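Local coordinates for UPF0234 protein XC_3703 (Xanthomonas campestris pv. campestris, PDB 5B7W), which regulates virulence and biofilm formation as a cyclic di-GMP effector and, without the ligand, promotes binding of a LysR-type transcriptional regulator to its target genes, at residues A[55-60]-A[90-95]; A[63-68]-A[76-81]; A[105-110]-A[148-153]. All coordinates share one frame; numbering follows the deposited sequence.

Contact 1 of 3, residues A[55-60]-A[90-95]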
loop_
_atom_site.group_PDB
_atom_site.type_symbol
_atom_site.label_atom_id
_atom_site.label_comp_id
_atom_site.label_asym_id
_atom_site.label_seq_id
_atom_site.Cartn_x
_atom_site.Cartn_y
_atom_site.Cartn_z
ATOM N N PHE A 55 17.524 12.978 9.111
ATOM C CA PHE A 55 16.855 13.954 8.255
ATOM C C PHE A 55 16.938 13.559 6.786
ATOM O O PHE A 55 15.992 13.790 6.022
ATOM C CB PHE A 55 17.458 15.342 8.463
ATOM C CG PHE A 55 17.072 16.330 7.400
ATOM C CD1 PHE A 55 15.795 16.863 7.363
ATOM C CD2 PHE A 55 17.983 16.717 6.430
ATOM C CE1 PHE A 55 15.433 17.768 6.383
ATOM C CE2 PHE A 55 17.627 17.619 5.447
ATOM C CZ PHE A 55 16.351 18.147 5.424
ATOM N N GLN A 56 18.062 12.976 6.369
ATOM C CA GLN A 56 18.215 12.590 4.971
ATOM C C GLN A 56 17.297 11.434 4.602
ATOM O O GLN A 56 16.828 11.358 3.460
ATOM C CB GLN A 56 19.673 12.239 4.683
ATOM C CG GLN A 56 20.572 13.451 4.505
ATOM C CD GLN A 56 22.042 13.092 4.506
ATOM O OE1 GLN A 56 22.519 12.376 5.386
ATOM N NE2 GLN A 56 22.772 13.585 3.512
ATOM N N VAL A 57 17.027 10.526 5.542
ATOM C CA VAL A 57 16.036 9.486 5.291
ATOM C C VAL A 57 14.643 10.098 5.193
ATOM O O VAL A 57 13.824 9.680 4.366
ATOM C CB VAL A 57 16.105 8.397 6.377
ATOM C CG1 VAL A 57 14.949 7.417 6.228
ATOM C CG2 VAL A 57 17.432 7.660 6.307
ATOM N N LYS A 58 14.359 11.105 6.025
ATOM C CA LYS A 58 13.079 11.802 5.935
ATOM C C LYS A 58 12.902 12.450 4.568
ATOM O O LYS A 58 11.801 12.437 4.006
ATOM C CB LYS A 58 12.970 12.853 7.042
ATOM C CG LYS A 58 11.577 13.444 7.193
ATOM C CD LYS A 58 11.628 14.915 7.580
ATOM C CE LYS A 58 11.978 15.102 9.046
ATOM N NZ LYS A 58 11.873 16.533 9.450
ATOM N N GLN A 59 13.976 13.026 4.020
ATOM C CA GLN A 59 13.923 13.534 2.653
ATOM C C GLN A 59 13.630 12.412 1.665
ATOM O O GLN A 59 12.801 12.564 0.761
ATOM C CB GLN A 59 15.239 14.223 2.293
ATOM C CG GLN A 59 15.512 15.510 3.037
ATOM C CD GLN A 59 16.819 16.141 2.610
ATOM O OE1 GLN A 59 17.879 15.518 2.694
ATOM N NE2 GLN A 59 16.752 17.379 2.138
ATOM N N MET A 60 14.312 11.274 1.821
ATOM C CA MET A 60 14.094 10.151 0.917
ATOM C C MET A 60 12.665 9.632 0.998
ATOM O O MET A 60 12.127 9.143 -0.002
ATOM C CB MET A 60 15.080 9.024 1.223
ATOM C CG MET A 60 16.533 9.364 0.935
ATOM S SD MET A 60 17.552 7.883 0.875
ATOM C CE MET A 60 17.548 7.445 2.605
ATOM N N ALA A 90 21.799 6.138 9.261
ATOM C CA ALA A 90 20.396 5.908 9.571
ATOM C C ALA A 90 19.796 4.926 8.574
ATOM O O ALA A 90 20.128 4.954 7.384
ATOM C CB ALA A 90 19.605 7.219 9.550
ATOM N N ARG A 91 18.915 4.057 9.066
ATOM C CA ARG A 91 18.231 3.081 8.232
ATOM C C ARG A 91 16.777 2.978 8.671
ATOM O O ARG A 91 16.458 3.134 9.853
ATOM C CB ARG A 91 18.895 1.697 8.304
ATOM C CG ARG A 91 20.335 1.666 7.813
ATOM C CD ARG A 91 20.900 0.255 7.843
ATOM N NE ARG A 91 22.280 0.209 7.368
ATOM C CZ ARG A 91 22.628 0.065 6.093
ATOM N NH1 ARG A 91 21.694 -0.044 5.158
ATOM N NH2 ARG A 91 23.910 0.032 5.753
ATOM N N GLN A 92 15.898 2.713 7.707
ATOM C CA GLN A 92 14.476 2.583 7.997
ATOM C C GLN A 92 13.852 1.581 7.038
ATOM O O GLN A 92 14.103 1.631 5.831
ATOM C CB GLN A 92 13.757 3.933 7.889
ATOM C CG GLN A 92 12.312 3.895 8.357
ATOM C CD GLN A 92 11.599 5.215 8.158
ATOM O OE1 GLN A 92 11.963 6.005 7.287
ATOM N NE2 GLN A 92 10.579 5.465 8.970
ATOM N N LYS A 93 13.040 0.684 7.585
ATOM C CA LYS A 93 12.342 -0.334 6.812
ATOM C C LYS A 93 10.917 0.126 6.534
ATOM O O LYS A 93 10.176 0.464 7.464
ATOM C CB LYS A 93 12.339 -1.667 7.563
ATOM C CG LYS A 93 11.303 -2.664 7.083
ATOM C CD LYS A 93 11.409 -3.967 7.858
ATOM C CE LYS A 93 10.369 -4.974 7.397
ATOM N NZ LYS A 93 10.575 -6.311 8.019
ATOM N N VAL A 94 10.540 0.146 5.259
ATOM C CA VAL A 94 9.198 0.526 4.832
ATOM C C VAL A 94 8.551 -0.706 4.217
ATOM O O VAL A 94 8.999 -1.201 3.175
ATOM C CB VAL A 94 9.221 1.697 3.841
ATOM C CG1 VAL A 94 7.802 2.163 3.540
ATOM C CG2 VAL A 94 10.061 2.839 4.387
ATOM N N THR A 95 7.497 -1.204 4.858
ATOM C CA THR A 95 6.775 -2.373 4.373
ATOM C C THR A 95 5.690 -1.927 3.401
ATOM O O THR A 95 4.815 -1.133 3.761
ATOM C CB THR A 95 6.162 -3.159 5.532
ATOM O OG1 THR A 95 7.205 -3.689 6.360
ATOM C CG2 THR A 95 5.305 -4.303 5.006
#
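Val57 lies over the strand with its two methyls parted between two residues, CG2 on Ala90 and CG1 on Gln92. The first meeting is purely apolar: Val57 CG2 stands 3.9 Å from Ala90 CB and 4.0 Å from Ala90 O, so it touches both the methyl of the strand and the carbonyl next to it. The second is mixed. Val57 CG1 is 4.0 Å from Gln92 CB and 3.5 Å from Gln92 OE1, which brings a methyl against the amide oxygen as well as the root of that side chain. The torsion of Val57 accounts for this division, since CG1 is anti to the backbone N (chi1 172°) while CG2 is anti to the carbonyl carbon, and the two branches reach neighbouring inward-facing positions of one strand.

Gln92 runs obliquely past the valine. Its CG is anti to the backbone N (chi1 -172°) and the chain stays extended beyond it, carrying the amide off the strand to the level of CG1. The amide is not left to van der Waals contact alone, for NE2 donates a hydrogen bond to Gly81 O on the adjoining strand, which helps to fix the rotation of the group beside Val57.

The three touching residues are all buried, yet the interface between the segments amounts to just 130 Å². The backbones come nearest at Val57 and Ala90, whose CA atoms are 7.1 Å apart. Val57 also reaches Ala51 of strand 46-51, hydrogen-bonded partner of the Ala90 strand, and therefore covers two inner strands at once. This is the helix-on-sheet packing of the RRM-like domain II, in which two helices cover one side of a four-stranded antiparallel sheet.

Contact 2 of 3, residues A[63-68]-A[76-81]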
loop_
_atom_site.group_PDB
_atom_site.type_symbol
_atom_site.label_atom_id
_atom_site.label_comp_id
_atom_site.label_asym_id
_atom_site.label_seq_id
_atom_site.Cartn_x
_atom_site.Cartn_y
_atom_site.Cartn_z
ATOM N N ILE A 63 10.749 11.605 -1.373
ATOM C CA ILE A 63 11.047 11.143 -2.725
ATOM C C ILE A 63 10.334 9.827 -3.004
ATOM O O ILE A 63 9.736 9.639 -4.070
ATOM C CB ILE A 63 12.568 11.008 -2.924
ATOM C CG1 ILE A 63 13.255 12.364 -2.761
ATOM C CG2 ILE A 63 12.877 10.404 -4.289
ATOM C CD1 ILE A 63 14.765 12.283 -2.784
ATOM N N LEU A 64 10.390 8.897 -2.048
ATOM C CA LEU A 64 9.777 7.588 -2.248
ATOM C C LEU A 64 8.266 7.701 -2.404
ATOM O O LEU A 64 7.666 7.001 -3.227
ATOM C CB LEU A 64 10.132 6.661 -1.085
ATOM C CG LEU A 64 9.611 5.225 -1.186
ATOM C CD1 LEU A 64 10.169 4.538 -2.425
ATOM C CD2 LEU A 64 9.951 4.437 0.069
ATOM N N ARG A 65 7.632 8.580 -1.622
ATOM C CA ARG A 65 6.196 8.800 -1.770
ATOM C C ARG A 65 5.866 9.331 -3.160
ATOM O O ARG A 65 4.962 8.821 -3.833
ATOM C CB ARG A 65 5.692 9.767 -0.698
ATOM C CG ARG A 65 5.554 9.169 0.693
ATOM C CD ARG A 65 4.648 10.040 1.555
ATOM N NE ARG A 65 4.342 9.429 2.846
ATOM C CZ ARG A 65 4.808 9.870 4.010
ATOM N NH1 ARG A 65 5.602 10.932 4.050
ATOM N NH2 ARG A 65 4.476 9.253 5.136
ATOM N N ALA A 66 6.597 10.354 -3.609
ATOM C CA ALA A 66 6.314 10.957 -4.907
ATOM C C ALA A 66 6.535 9.966 -6.041
ATOM O O ALA A 66 5.781 9.953 -7.021
ATOM C CB ALA A 66 7.175 12.202 -5.107
ATOM N N ARG A 67 7.566 9.125 -5.927
ATOM C CA ARG A 67 7.822 8.138 -6.970
ATOM C C ARG A 67 6.725 7.081 -7.016
ATOM O O ARG A 67 6.249 6.719 -8.098
ATOM C CB ARG A 67 9.189 7.485 -6.758
ATOM C CG ARG A 67 10.371 8.409 -7.019
ATOM C CD ARG A 67 10.232 9.120 -8.356
ATOM N NE ARG A 67 9.840 10.516 -8.189
ATOM C CZ ARG A 67 9.163 11.215 -9.095
ATOM N NH1 ARG A 67 8.794 10.647 -10.235
ATOM N NH2 ARG A 67 8.850 12.482 -8.857
ATOM N N LEU A 68 6.309 6.578 -5.852
ATOM C CA LEU A 68 5.257 5.567 -5.811
ATOM C C LEU A 68 3.943 6.123 -6.347
ATOM O O LEU A 68 3.254 5.466 -7.136
ATOM C CB LEU A 68 5.085 5.051 -4.383
ATOM C CG LEU A 68 6.209 4.158 -3.855
ATOM C CD1 LEU A 68 6.127 4.030 -2.345
ATOM C CD2 LEU A 68 6.149 2.791 -4.510
ATOM N N ARG A 76 -0.706 4.932 0.959
ATOM C CA ARG A 76 -1.222 4.501 2.251
ATOM C C ARG A 76 -0.923 3.033 2.526
ATOM O O ARG A 76 -1.086 2.588 3.667
ATOM C CB ARG A 76 -2.727 4.761 2.338
ATOM C CG ARG A 76 -3.084 6.220 2.595
ATOM C CD ARG A 76 -4.592 6.458 2.640
ATOM N NE ARG A 76 -5.251 6.140 1.376
ATOM C CZ ARG A 76 -6.064 5.104 1.196
ATOM N NH1 ARG A 76 -6.325 4.282 2.203
ATOM N NH2 ARG A 76 -6.621 4.891 0.011
ATOM N N CYS A 77 -0.490 2.280 1.512
ATOM C CA CYS A 77 -0.015 0.918 1.707
ATOM C C CYS A 77 1.343 0.864 2.394
ATOM O O CYS A 77 1.805 -0.232 2.726
ATOM C CB CYS A 77 0.067 0.192 0.362
ATOM S SG CYS A 77 1.405 0.773 -0.716
ATOM N N LEU A 78 1.987 2.007 2.614
ATOM C CA LEU A 78 3.314 2.027 3.215
ATOM C C LEU A 78 3.212 1.940 4.732
ATOM O O LEU A 78 2.427 2.661 5.356
ATOM C CB LEU A 78 4.066 3.295 2.812
ATOM C CG LEU A 78 4.343 3.493 1.321
ATOM C CD1 LEU A 78 5.179 4.746 1.098
ATOM C CD2 LEU A 78 5.030 2.268 0.735
ATOM N N GLU A 79 4.008 1.051 5.322
ATOM C CA GLU A 79 4.117 0.911 6.770
ATOM C C GLU A 79 5.550 1.247 7.159
ATOM O O GLU A 79 6.469 0.462 6.902
ATOM C CB GLU A 79 3.743 -0.499 7.221
ATOM C CG GLU A 79 3.899 -0.726 8.714
ATOM C CD GLU A 79 3.986 -2.193 9.075
ATOM O OE1 GLU A 79 5.039 -2.810 8.806
ATOM O OE2 GLU A 79 3.004 -2.732 9.628
ATOM N N PHE A 80 5.739 2.410 7.776
ATOM C CA PHE A 80 7.067 2.902 8.117
ATOM C C PHE A 80 7.480 2.378 9.487
ATOM O O PHE A 80 6.803 2.639 10.487
ATOM C CB PHE A 80 7.097 4.430 8.098
ATOM C CG PHE A 80 6.995 5.019 6.723
ATOM C CD1 PHE A 80 5.759 5.247 6.143
ATOM C CD2 PHE A 80 8.136 5.340 6.010
ATOM C CE1 PHE A 80 5.664 5.789 4.875
ATOM C CE2 PHE A 80 8.047 5.880 4.742
ATOM C CZ PHE A 80 6.809 6.106 4.174
ATOM N N GLY A 81 8.589 1.643 9.528
ATOM C CA GLY A 81 9.178 1.239 10.784
ATOM C C GLY A 81 9.961 2.369 11.423
ATOM O O GLY A 81 10.023 3.492 10.921
#
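Leu64 packs on Ile47 and Gln49 of strand 46-51, and Arg65 after it is the first residue of helix 63-68 to touch the segment 76-81 closely. It does so twice, with its stem and with its end. Arg65 CG comes within 4.5 Å of Leu78 CD1, a loose contact. From there the chain stays extended to NE, and it starts beside the backbone N (chi1 -76°), a course that takes the guanidinium across to Phe80. Arg65 NH2 is 3.7 Å from Phe80 CE1 and 4.0 Å from Phe80 CZ. Phe80 CZ lies over one face of the guanidinium, but the two planes are 54° apart, which excludes a parallel stack; NH2 approaches the CE1-CZ end of the ring at a slant.

One turn beyond Leu64 comes Leu68, whose meeting with Leu78 is tip to tip. A single methyl does the work: Leu68 CD1 is 3.6 Å from Leu78 CD1 and 3.7 Å from Leu78 CD2, so it rests almost evenly between both branches. Both leucines are buried.

The axes of helix 63-68 and strand 78-80 approach to 12.0 Å and run nearly antiparallel, at 171°. The gap between the axes is bridged by leucine tips and the extended arginine. Leu68 also packs on Leu15 and Ala18 of helix 12-26. Leu78 and Phe80 in turn touch Val94 of strand 90-96, so helix 54-70 lies against the sheet with helix 12-26 beside it and strand 78-85 at the sheet's edge.

Contact 3 of 3, residues A[105-110]-A[148-153]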
loop_
_atom_site.group_PDB
_atom_site.type_symbol
_atom_site.label_atom_id
_atom_site.label_comp_id
_atom_site.label_asym_id
_atom_site.label_seq_id
_atom_site.Cartn_x
_atom_site.Cartn_y
_atom_site.Cartn_z
ATOM N N ALA A 105 -9.737 -7.801 7.405
ATOM C CA ALA A 105 -10.892 -8.370 6.717
ATOM C C ALA A 105 -12.129 -8.343 7.606
ATOM O O ALA A 105 -13.197 -7.881 7.189
ATOM C CB ALA A 105 -10.584 -9.797 6.260
ATOM N N LYS A 106 -12.004 -8.837 8.841
ATOM C CA LYS A 106 -13.115 -8.766 9.785
ATOM C C LYS A 106 -13.542 -7.329 10.043
ATOM O O LYS A 106 -14.735 -7.061 10.233
ATOM C CB LYS A 106 -12.733 -9.430 11.102
ATOM C CG LYS A 106 -12.434 -10.901 10.996
ATOM C CD LYS A 106 -11.587 -11.328 12.168
ATOM C CE LYS A 106 -11.537 -12.828 12.272
ATOM N NZ LYS A 106 -11.171 -13.271 13.640
ATOM N N GLN A 107 -12.585 -6.400 10.092
ATOM C CA GLN A 107 -12.961 -4.994 10.092
ATOM C C GLN A 107 -13.761 -4.658 8.844
ATOM O O GLN A 107 -14.761 -3.936 8.923
ATOM C CB GLN A 107 -11.727 -4.099 10.211
ATOM C CG GLN A 107 -10.913 -4.375 11.465
ATOM C CD GLN A 107 -9.744 -3.425 11.626
ATOM O OE1 GLN A 107 -9.664 -2.418 10.928
ATOM N NE2 GLN A 107 -8.822 -3.747 12.534
ATOM N N LEU A 108 -13.372 -5.207 7.688
ATOM C CA LEU A 108 -14.110 -4.871 6.478
ATOM C C LEU A 108 -15.527 -5.425 6.525
ATOM O O LEU A 108 -16.459 -4.785 6.026
ATOM C CB LEU A 108 -13.377 -5.333 5.222
ATOM C CG LEU A 108 -12.235 -4.405 4.813
ATOM C CD1 LEU A 108 -11.618 -4.849 3.483
ATOM C CD2 LEU A 108 -12.760 -2.985 4.739
ATOM N N VAL A 109 -15.722 -6.581 7.160
ATOM C CA VAL A 109 -17.068 -7.137 7.265
ATOM C C VAL A 109 -17.902 -6.319 8.249
ATOM O O VAL A 109 -19.117 -6.159 8.074
ATOM C CB VAL A 109 -16.996 -8.630 7.648
ATOM C CG1 VAL A 109 -18.386 -9.266 7.745
ATOM C CG2 VAL A 109 -16.141 -9.393 6.637
ATOM N N ALA A 110 -17.254 -5.730 9.262
ATOM C CA ALA A 110 -18.006 -5.137 10.367
ATOM C C ALA A 110 -18.629 -3.794 9.989
ATOM O O ALA A 110 -19.755 -3.501 10.398
ATOM C CB ALA A 110 -17.126 -4.986 11.610
ATOM N N ALA A 148 -14.341 5.073 2.969
ATOM C CA ALA A 148 -14.169 4.598 4.334
ATOM C C ALA A 148 -12.880 5.152 4.935
ATOM O O ALA A 148 -12.080 5.808 4.265
ATOM C CB ALA A 148 -14.168 3.067 4.371
ATOM N N ASP A 149 -12.686 4.880 6.223
ATOM C CA ASP A 149 -11.484 5.288 6.946
ATOM C C ASP A 149 -10.679 4.024 7.234
ATOM O O ASP A 149 -10.743 3.453 8.324
ATOM C CB ASP A 149 -11.840 6.043 8.226
ATOM C CG ASP A 149 -10.676 6.842 8.775
ATOM O OD1 ASP A 149 -10.506 8.008 8.357
ATOM O OD2 ASP A 149 -9.929 6.309 9.624
ATOM N N PHE A 150 -9.910 3.589 6.240
ATOM C CA PHE A 150 -9.232 2.303 6.280
ATOM C C PHE A 150 -7.730 2.484 6.114
ATOM O O PHE A 150 -7.276 3.357 5.367
ATOM C CB PHE A 150 -9.771 1.372 5.191
ATOM C CG PHE A 150 -9.552 -0.081 5.476
ATOM C CD1 PHE A 150 -10.065 -0.653 6.627
ATOM C CD2 PHE A 150 -8.845 -0.878 4.592
ATOM C CE1 PHE A 150 -9.871 -1.988 6.897
ATOM C CE2 PHE A 150 -8.650 -2.217 4.857
ATOM C CZ PHE A 150 -9.164 -2.772 6.010
ATOM N N GLU A 151 -6.967 1.643 6.812
ATOM C CA GLU A 151 -5.510 1.674 6.799
ATOM C C GLU A 151 -4.913 1.011 5.564
ATOM O O GLU A 151 -3.697 0.792 5.523
ATOM C CB GLU A 151 -4.964 0.997 8.060
ATOM C CG GLU A 151 -5.409 -0.448 8.227
ATOM C CD GLU A 151 -4.912 -1.067 9.517
ATOM O OE1 GLU A 151 -5.742 -1.302 10.422
ATOM O OE2 GLU A 151 -3.694 -1.316 9.629
ATOM N N LEU A 152 -5.735 0.683 4.566
ATOM C CA LEU A 152 -5.262 0.011 3.368
ATOM C C LEU A 152 -5.927 0.559 2.110
ATOM O O LEU A 152 -7.137 0.827 2.110
ATOM C CB LEU A 152 -5.509 -1.503 3.408
ATOM C CG LEU A 152 -4.397 -2.438 3.885
ATOM C CD1 LEU A 152 -4.398 -2.581 5.392
ATOM C CD2 LEU A 152 -4.500 -3.811 3.225
ATOM N N PRO A 153 -5.164 0.702 1.031
ATOM C CA PRO A 153 -5.785 0.968 -0.271
ATOM C C PRO A 153 -6.585 -0.240 -0.733
ATOM O O PRO A 153 -6.151 -1.386 -0.598
ATOM C CB PRO A 153 -4.584 1.230 -1.191
ATOM C CG PRO A 153 -3.436 1.523 -0.264
ATOM C CD PRO A 153 -3.697 0.704 0.956
#
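Leu108 sits on the flat of the Phe150 ring. Its CD2 is 3.9 Å from the ring centroid and only 17° off the ring normal, the geometry of a CH-pi contact, although the methyl is displaced from the centre toward the CE1 and CZ atoms. The branch point CG is 3.7 Å from Phe150 CZ, and the other methyl, CD1, is 4.1 Å from the same CZ. The leucine side chain thus crosses the phenylalanine at about a right angle, with CD2 over the face and CG and CD1 near its far end. Phe150 reaches this position because its CG is anti to the backbone N (chi1 -157°), which sends the ring out from the loop toward the helix.

In the fold, the pairing joins helix 102-114, the first helix of the RRM-like domain I, to the loop that leads from the second helix, 135-146, into the edge strand 155-160. Leu108 also touches Leu128 of strand 127-132 and Ile100, so this one side chain touches the sheet, the loop before helix 102-114 and the loop 148-153. Phe150 rests on Gln104 as well, one turn before Leu108.

Gln107, the residue before Leu108, meets the ring differently. Its amide plane stands 89° from the ring plane, practically perpendicular, and OE1 comes at a slant to within 4.1 Å of Phe150 CE1. Beyond the ring the same OE1 is 4.1 Å from Glu151 OE1. The amide oxygen offers no proton and the distance is long, so this is proximity and not a bond. The two side chains cross at roughly a right angle there, while the backbone carbonyl of Glu151 accepts a hydrogen bond from Lys97 NZ.

In the fold
After strand 3-7, which belongs to domain I, the chain enters domain II. There contact 1 closes the long loop from helix 54-70 to strand 90-96, and contact 2 closes a short one within it, from the same helix to strand 78-85. The strands are sheet neighbours, joined between the contacts by Thr95 O and Glu79 N, 2.8 Å apart. Contact 3 follows in series, closing the loop from helix 102-114 to residues 148-153 in domain I. Its centre is about 27 Å from that of contact 1, with no touch, but Arg76 and Cys77 of contact 2 pack against Phe150, Leu152 and Pro153, where the two domains meet.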